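Local coordinates for cobalamin biosynthesis protein CobN (Mycobacterium tuberculosis, PDB 7C6O) that serves as the large, catalytic subunit of cobaltochelatase, the enzyme that inserts cobalt into the corrin ring during cobalamin biosynthesis, at residues K1059-R1064 with A1095-N1100; H1066-S1071 with E1113-V1118. All blocks are in the same frame, centred on the assembly; numbering follows the deposited sequence.

Contact 1 (K1059-R1064 with A1095-N1100)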
loop_
_atom_site.group_PDB
_atom_site.type_symbol
_atom_site.label_atom_id
_atom_site.label_comp_id
_atom_site.label_asym_id
_atom_site.label_seq_id
_atom_site.Cartn_x
_atom_site.Cartn_y
_atom_site.Cartn_z
ATOM N N LYS A 1059 8.892 17.242 -1.312
ATOM C CA LYS A 1059 7.837 16.243 -1.368
ATOM C C LYS A 1059 7.270 16.254 -2.776
ATOM O O LYS A 1059 7.113 17.319 -3.376
ATOM C CB LYS A 1059 6.721 16.519 -0.350
ATOM C CG LYS A 1059 5.599 15.483 -0.372
ATOM C CD LYS A 1059 6.115 14.120 0.060
ATOM C CE LYS A 1059 5.046 13.039 -0.049
ATOM N NZ LYS A 1059 4.824 12.554 -1.446
ATOM N N ASN A 1060 6.974 15.077 -3.309
ATOM C CA ASN A 1060 6.471 14.976 -4.670
ATOM C C ASN A 1060 4.967 14.733 -4.666
ATOM O O ASN A 1060 4.450 13.985 -3.832
ATOM C CB ASN A 1060 7.198 13.869 -5.431
ATOM C CG ASN A 1060 8.673 14.176 -5.620
ATOM O OD1 ASN A 1060 9.058 15.335 -5.781
ATOM N ND2 ASN A 1060 9.504 13.143 -5.592
ATOM N N THR A 1061 4.270 15.400 -5.585
ATOM C CA THR A 1061 2.836 15.227 -5.798
ATOM C C THR A 1061 2.674 14.450 -7.095
ATOM O O THR A 1061 2.926 14.985 -8.180
ATOM C CB THR A 1061 2.116 16.571 -5.865
ATOM O OG1 THR A 1061 2.663 17.355 -6.934
ATOM C CG2 THR A 1061 2.283 17.327 -4.562
ATOM N N ASP A 1062 2.250 13.194 -6.988
ATOM C CA ASP A 1062 2.222 12.279 -8.117
ATOM C C ASP A 1062 0.821 11.931 -8.596
ATOM O O ASP A 1062 0.687 11.230 -9.605
ATOM C CB ASP A 1062 2.967 10.988 -7.751
ATOM C CG ASP A 1062 2.670 10.528 -6.333
ATOM O OD1 ASP A 1062 1.592 10.864 -5.798
ATOM O OD2 ASP A 1062 3.527 9.841 -5.745
ATOM N N THR A 1063 -0.222 12.375 -7.899
ATOM C CA THR A 1063 -1.585 12.053 -8.295
ATOM C C THR A 1063 -2.431 13.320 -8.255
ATOM O O THR A 1063 -2.216 14.199 -7.416
ATOM C CB THR A 1063 -2.178 10.937 -7.400
ATOM O OG1 THR A 1063 -2.925 10.014 -8.206
ATOM C CG2 THR A 1063 -3.082 11.501 -6.315
ATOM N N ARG A 1064 -3.369 13.425 -9.197
ATOM C CA ARG A 1064 -4.181 14.625 -9.352
ATOM C C ARG A 1064 -5.518 14.547 -8.632
ATOM O O ARG A 1064 -6.181 15.579 -8.483
ATOM C CB ARG A 1064 -4.427 14.909 -10.840
ATOM C CG ARG A 1064 -3.369 15.780 -11.484
ATOM C CD ARG A 1064 -3.523 17.236 -11.068
ATOM N NE ARG A 1064 -2.325 18.014 -11.376
ATOM C CZ ARG A 1064 -1.523 18.548 -10.459
ATOM N NH1 ARG A 1064 -1.799 18.404 -9.169
ATOM N NH2 ARG A 1064 -0.452 19.234 -10.832
ATOM N N ALA A 1095 11.627 24.821 0.688
ATOM C CA ALA A 1095 10.594 23.789 0.655
ATOM C C ALA A 1095 10.048 23.719 -0.763
ATOM O O ALA A 1095 9.397 24.660 -1.227
ATOM C CB ALA A 1095 9.483 24.083 1.663
ATOM N N TYR A 1096 10.328 22.618 -1.455
ATOM C CA TYR A 1096 9.933 22.442 -2.844
ATOM C C TYR A 1096 8.906 21.327 -2.974
ATOM O O TYR A 1096 8.905 20.365 -2.201
ATOM C CB TYR A 1096 11.130 22.098 -3.737
ATOM C CG TYR A 1096 12.122 23.215 -3.970
ATOM C CD1 TYR A 1096 11.922 24.484 -3.444
ATOM C CD2 TYR A 1096 13.263 22.994 -4.735
ATOM C CE1 TYR A 1096 12.836 25.502 -3.665
ATOM C CE2 TYR A 1096 14.182 24.002 -4.959
ATOM C CZ TYR A 1096 13.964 25.251 -4.424
ATOM O OH TYR A 1096 14.883 26.252 -4.651
ATOM N N ILE A 1097 8.048 21.463 -3.981
ATOM C CA ILE A 1097 7.122 20.419 -4.402
ATOM C C ILE A 1097 7.568 19.938 -5.776
ATOM O O ILE A 1097 7.658 20.735 -6.718
ATOM C CB ILE A 1097 5.672 20.924 -4.447
ATOM C CG1 ILE A 1097 5.137 21.177 -3.035
ATOM C CG2 ILE A 1097 4.783 19.944 -5.203
ATOM C CD1 ILE A 1097 4.970 19.923 -2.213
ATOM N N GLY A 1098 7.856 18.646 -5.892
ATOM C CA GLY A 1098 8.117 18.068 -7.196
ATOM C C GLY A 1098 6.835 17.555 -7.818
ATOM O O GLY A 1098 6.173 16.685 -7.246
ATOM N N ASP A 1099 6.459 18.085 -8.977
ATOM C CA ASP A 1099 5.202 17.724 -9.629
ATOM C C ASP A 1099 5.489 16.622 -10.642
ATOM O O ASP A 1099 5.965 16.889 -11.749
ATOM C CB ASP A 1099 4.563 18.946 -10.288
ATOM C CG ASP A 1099 3.169 18.662 -10.834
ATOM O OD1 ASP A 1099 2.750 17.485 -10.861
ATOM O OD2 ASP A 1099 2.485 19.629 -11.240
ATOM N N ASN A 1100 5.190 15.378 -10.268
ATOM C CA ASN A 1100 5.273 14.250 -11.187
ATOM C C ASN A 1100 3.890 13.664 -11.471
ATOM O O ASN A 1100 3.732 12.454 -11.642
ATOM C CB ASN A 1100 6.237 13.177 -10.672
ATOM C CG ASN A 1100 5.866 12.637 -9.295
ATOM O OD1 ASN A 1100 5.298 13.341 -8.462
ATOM N ND2 ASN A 1100 6.222 11.377 -9.043
HETATM O O HOH W 1 6.271 9.969 -6.394
#
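The guanidinium of Arg-1064 turns an edge to Asp-1099, NH2 meeting OD2 at 3.0 Å in a salt bridge near the guanidinium plane, while the carboxylate plane is turned 73° from it. CG of Asp-1099 stands anti to the backbone N (chi1 -173°), which carries the acid toward the arginine; Arg-1107 and Arg-1109 also pair with OD2, and Thr-1101 bonds to OD1. The amide of Asn-1100 lies against CB of Asp-1062. Its OD1 sits 2.9 Å from Thr-1061 O, two acceptors without a bond; that carbonyl accepts from Asn-1100 N, above its plane. ND2 is held by Asp-896 and by a water that donates to OD2 of one Asp-1062 conformer. Gly-1098 has no side chain, and Asn-1060 OD1 lies over it, 3.2 Å from Gly-1098 CA, in the place a CB would take; ND2 of that asparagine bonds to Asp-897 and Glu-900. The other face carries Thr-1061 CG2, packed at 3.7 Å on Ile-1097 CG2. Between the faces the backbones pair in parallel: Gly-1098 N gives to Lys-1059 O at 2.9 Å, and Thr-1061 N to Gly-1098 O at 2.8 Å. The strands are neighbours in a mixed sheet, joined as a beta-alpha-beta unit through helix 1072-1089, which covers Lys-1059 and Ile-1097; helix 853-874 packs on Asn-1060 and Tyr-1096, and strand 1107-1110 runs antiparallel along the far side of 1094-1099.

Contact 2 (H1066-S1071 with E1113-V1118)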
loop_
_atom_site.group_PDB
_atom_site.type_symbol
_atom_site.label_atom_id
_atom_site.label_comp_id
_atom_site.label_asym_id
_atom_site.label_seq_id
_atom_site.Cartn_x
_atom_site.Cartn_y
_atom_site.Cartn_z
ATOM N N HIS A 1066 -6.202 14.265 -5.571
ATOM C CA HIS A 1066 -6.188 15.084 -4.367
ATOM C C HIS A 1066 -4.967 15.989 -4.419
ATOM O O HIS A 1066 -4.072 15.807 -5.249
ATOM C CB HIS A 1066 -6.174 14.223 -3.097
ATOM C CG HIS A 1066 -4.902 13.458 -2.903
ATOM N ND1 HIS A 1066 -4.775 12.126 -3.235
ATOM C CD2 HIS A 1066 -3.697 13.841 -2.417
ATOM C CE1 HIS A 1066 -3.549 11.721 -2.956
ATOM N NE2 HIS A 1066 -2.873 12.743 -2.463
ATOM N N ASP A 1067 -4.924 16.971 -3.520
ATOM C CA ASP A 1067 -3.816 17.920 -3.487
ATOM C C ASP A 1067 -3.270 18.023 -2.065
ATOM O O ASP A 1067 -3.731 17.342 -1.144
ATOM C CB ASP A 1067 -4.237 19.295 -4.035
ATOM C CG ASP A 1067 -5.450 19.876 -3.328
ATOM O OD1 ASP A 1067 -5.428 20.001 -2.084
ATOM O OD2 ASP A 1067 -6.423 20.238 -4.028
ATOM N N ILE A 1068 -2.269 18.891 -1.889
ATOM C CA ILE A 1068 -1.551 18.950 -0.618
ATOM C C ILE A 1068 -2.378 19.550 0.505
ATOM O O ILE A 1068 -1.984 19.444 1.674
ATOM C CB ILE A 1068 -0.230 19.734 -0.759
ATOM C CG1 ILE A 1068 -0.496 21.188 -1.153
ATOM C CG2 ILE A 1068 0.678 19.058 -1.772
ATOM C CD1 ILE A 1068 0.718 22.093 -0.993
ATOM N N ALA A 1069 -3.509 20.179 0.188
ATOM C CA ALA A 1069 -4.455 20.647 1.189
ATOM C C ALA A 1069 -5.639 19.701 1.347
ATOM O O ALA A 1069 -6.593 20.031 2.059
ATOM C CB ALA A 1069 -4.944 22.055 0.838
ATOM N N ASP A 1070 -5.591 18.534 0.695
ATOM C CA ASP A 1070 -6.641 17.523 0.757
ATOM C C ASP A 1070 -6.321 16.370 1.692
ATOM O O ASP A 1070 -7.230 15.610 2.043
ATOM C CB ASP A 1070 -6.905 16.933 -0.636
ATOM C CG ASP A 1070 -7.947 17.699 -1.398
ATOM O OD1 ASP A 1070 -8.793 18.348 -0.748
ATOM O OD2 ASP A 1070 -7.926 17.646 -2.647
ATOM N N SER A 1071 -5.059 16.204 2.079
ATOM C CA SER A 1071 -4.650 15.101 2.933
ATOM C C SER A 1071 -3.703 15.614 4.004
ATOM O O SER A 1071 -2.831 16.444 3.731
ATOM C CB SER A 1071 -3.964 13.984 2.138
ATOM O OG SER A 1071 -3.458 12.986 3.010
ATOM N N GLU A 1113 4.387 28.484 -3.711
ATOM C CA GLU A 1113 3.751 28.508 -5.025
ATOM C C GLU A 1113 2.674 27.438 -5.138
ATOM O O GLU A 1113 1.582 27.698 -5.658
ATOM C CB GLU A 1113 4.803 28.323 -6.124
ATOM C CG GLU A 1113 5.680 29.547 -6.361
ATOM C CD GLU A 1113 6.855 29.267 -7.284
ATOM O OE1 GLU A 1113 7.181 28.082 -7.511
ATOM O OE2 GLU A 1113 7.461 30.238 -7.782
ATOM N N GLU A 1114 2.963 26.224 -4.668
ATOM C CA GLU A 1114 1.976 25.152 -4.759
ATOM C C GLU A 1114 0.771 25.434 -3.870
ATOM O O GLU A 1114 -0.365 25.111 -4.237
ATOM C CB GLU A 1114 2.622 23.812 -4.396
ATOM C CG GLU A 1114 1.659 22.623 -4.383
ATOM C CD GLU A 1114 1.205 22.188 -5.766
ATOM O OE1 GLU A 1114 1.645 22.786 -6.770
ATOM O OE2 GLU A 1114 0.404 21.233 -5.853
ATOM N N THR A 1115 0.994 26.045 -2.703
ATOM C CA THR A 1115 -0.117 26.349 -1.805
ATOM C C THR A 1115 -1.068 27.360 -2.434
ATOM O O THR A 1115 -2.290 27.161 -2.438
ATOM C CB THR A 1115 0.408 26.865 -0.463
ATOM O OG1 THR A 1115 1.252 25.871 0.138
ATOM C CG2 THR A 1115 -0.756 27.171 0.478
ATOM N N THR A 1116 -0.527 28.450 -2.987
ATOM C CA THR A 1116 -1.387 29.441 -3.629
ATOM C C THR A 1116 -2.049 28.881 -4.881
ATOM O O THR A 1116 -3.186 29.251 -5.189
ATOM C CB THR A 1116 -0.598 30.707 -3.968
ATOM O OG1 THR A 1116 0.474 30.391 -4.865
ATOM C CG2 THR A 1116 -0.033 31.333 -2.705
ATOM N N ARG A 1117 -1.360 28.002 -5.616
ATOM C CA ARG A 1117 -1.983 27.347 -6.763
ATOM C C ARG A 1117 -3.180 26.511 -6.328
ATOM O O ARG A 1117 -4.264 26.605 -6.914
ATOM C CB ARG A 1117 -0.961 26.475 -7.492
ATOM C CG ARG A 1117 -0.065 27.224 -8.460
ATOM C CD ARG A 1117 1.099 26.350 -8.888
ATOM N NE ARG A 1117 1.903 26.971 -9.936
ATOM C CZ ARG A 1117 1.868 26.611 -11.215
ATOM N NH1 ARG A 1117 1.072 25.626 -11.608
ATOM N NH2 ARG A 1117 2.634 27.230 -12.102
ATOM N N VAL A 1118 -2.996 25.681 -5.299
ATOM C CA VAL A 1118 -4.099 24.875 -4.781
ATOM C C VAL A 1118 -5.194 25.773 -4.222
ATOM O O VAL A 1118 -6.390 25.502 -4.394
ATOM C CB VAL A 1118 -3.574 23.883 -3.724
ATOM C CG1 VAL A 1118 -4.720 23.250 -2.954
ATOM C CG2 VAL A 1118 -2.721 22.811 -4.388
HETATM O O HOH W 2 -1.039 19.604 -4.615
#
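Val-1118 meets the side chain of Asp-1067 with both methyls: CG1 lies 3.4 Å from OD1, and CG2 packs at 3.8 Å on CB. Val-1118 CG1 also touches Ala-1069 CB at 4.0 Å, so one valine branch is shared by two loop residues. A turn of helix earlier, Ile-1068 reaches in with its far end, CD1 resting 3.6 Å from Glu-1114 CG and beside Thr-1115 OG1. The chain of that isoleucine is extended at chi2 (166°), which carries CD1 out to the helix. Glu-1114, by contrast, bends at chi2 (72°), so its aliphatic CG faces Ile-1068 while its carboxylate turns off: OE2 receives a bond from a water, which accepts in turn from Ile-1068 N, and OE1 pairs with Arg-1109. A water thus bridges the segments, though its contact to OE2 is unusually short. Thr-1115 OG1 is engaged with the carbonyl of Leu-1111 in its own helix.

Behind these contacts the loop holds its own shape. Asp-1067 OD1 accepts from Ala-1069 N at 3.0 Å on its anti lone pair, and Asp-1070 N returns to Asp-1067 O at 2.9 Å. Arg-1122 forms salt bridges with Asp-1067 OD1 and Asp-1070 OD1, tying the loop to the helix that carries Val-1118. Tyr-1153 and Leu-1150 of helix 1136-1157 add cover over Ile-1068 and Ala-1069. The bond from Ala-1069 N to Asp-1067 OD1 defines an Asx turn, here in the loop that leads from strand 1056-1061 to Ser-1071, the N-cap of helix 1072-1089.

Overall arrangement
Both contacts are largely buried and belong to one region of the fold, their centres about 10 Å apart. Contact 1 lies within the sheet and is built mainly on backbone bonds between parallel strands; contact 2 lies where the loop following the first of those strands meets helix 1111-1123, and relies on aliphatic packing and a water. The segments alternate along the chain, and the two sites touch directly: Thr-1061 CG2 packs on Ile-1068 CG2 at 3.7 Å, and Ile-1097 CG1 on Glu-1114 CB at 3.9 Å. Arg-1109 gives a further link, pairing with Asp-1099 in contact 1 and Glu-1114 in contact 2.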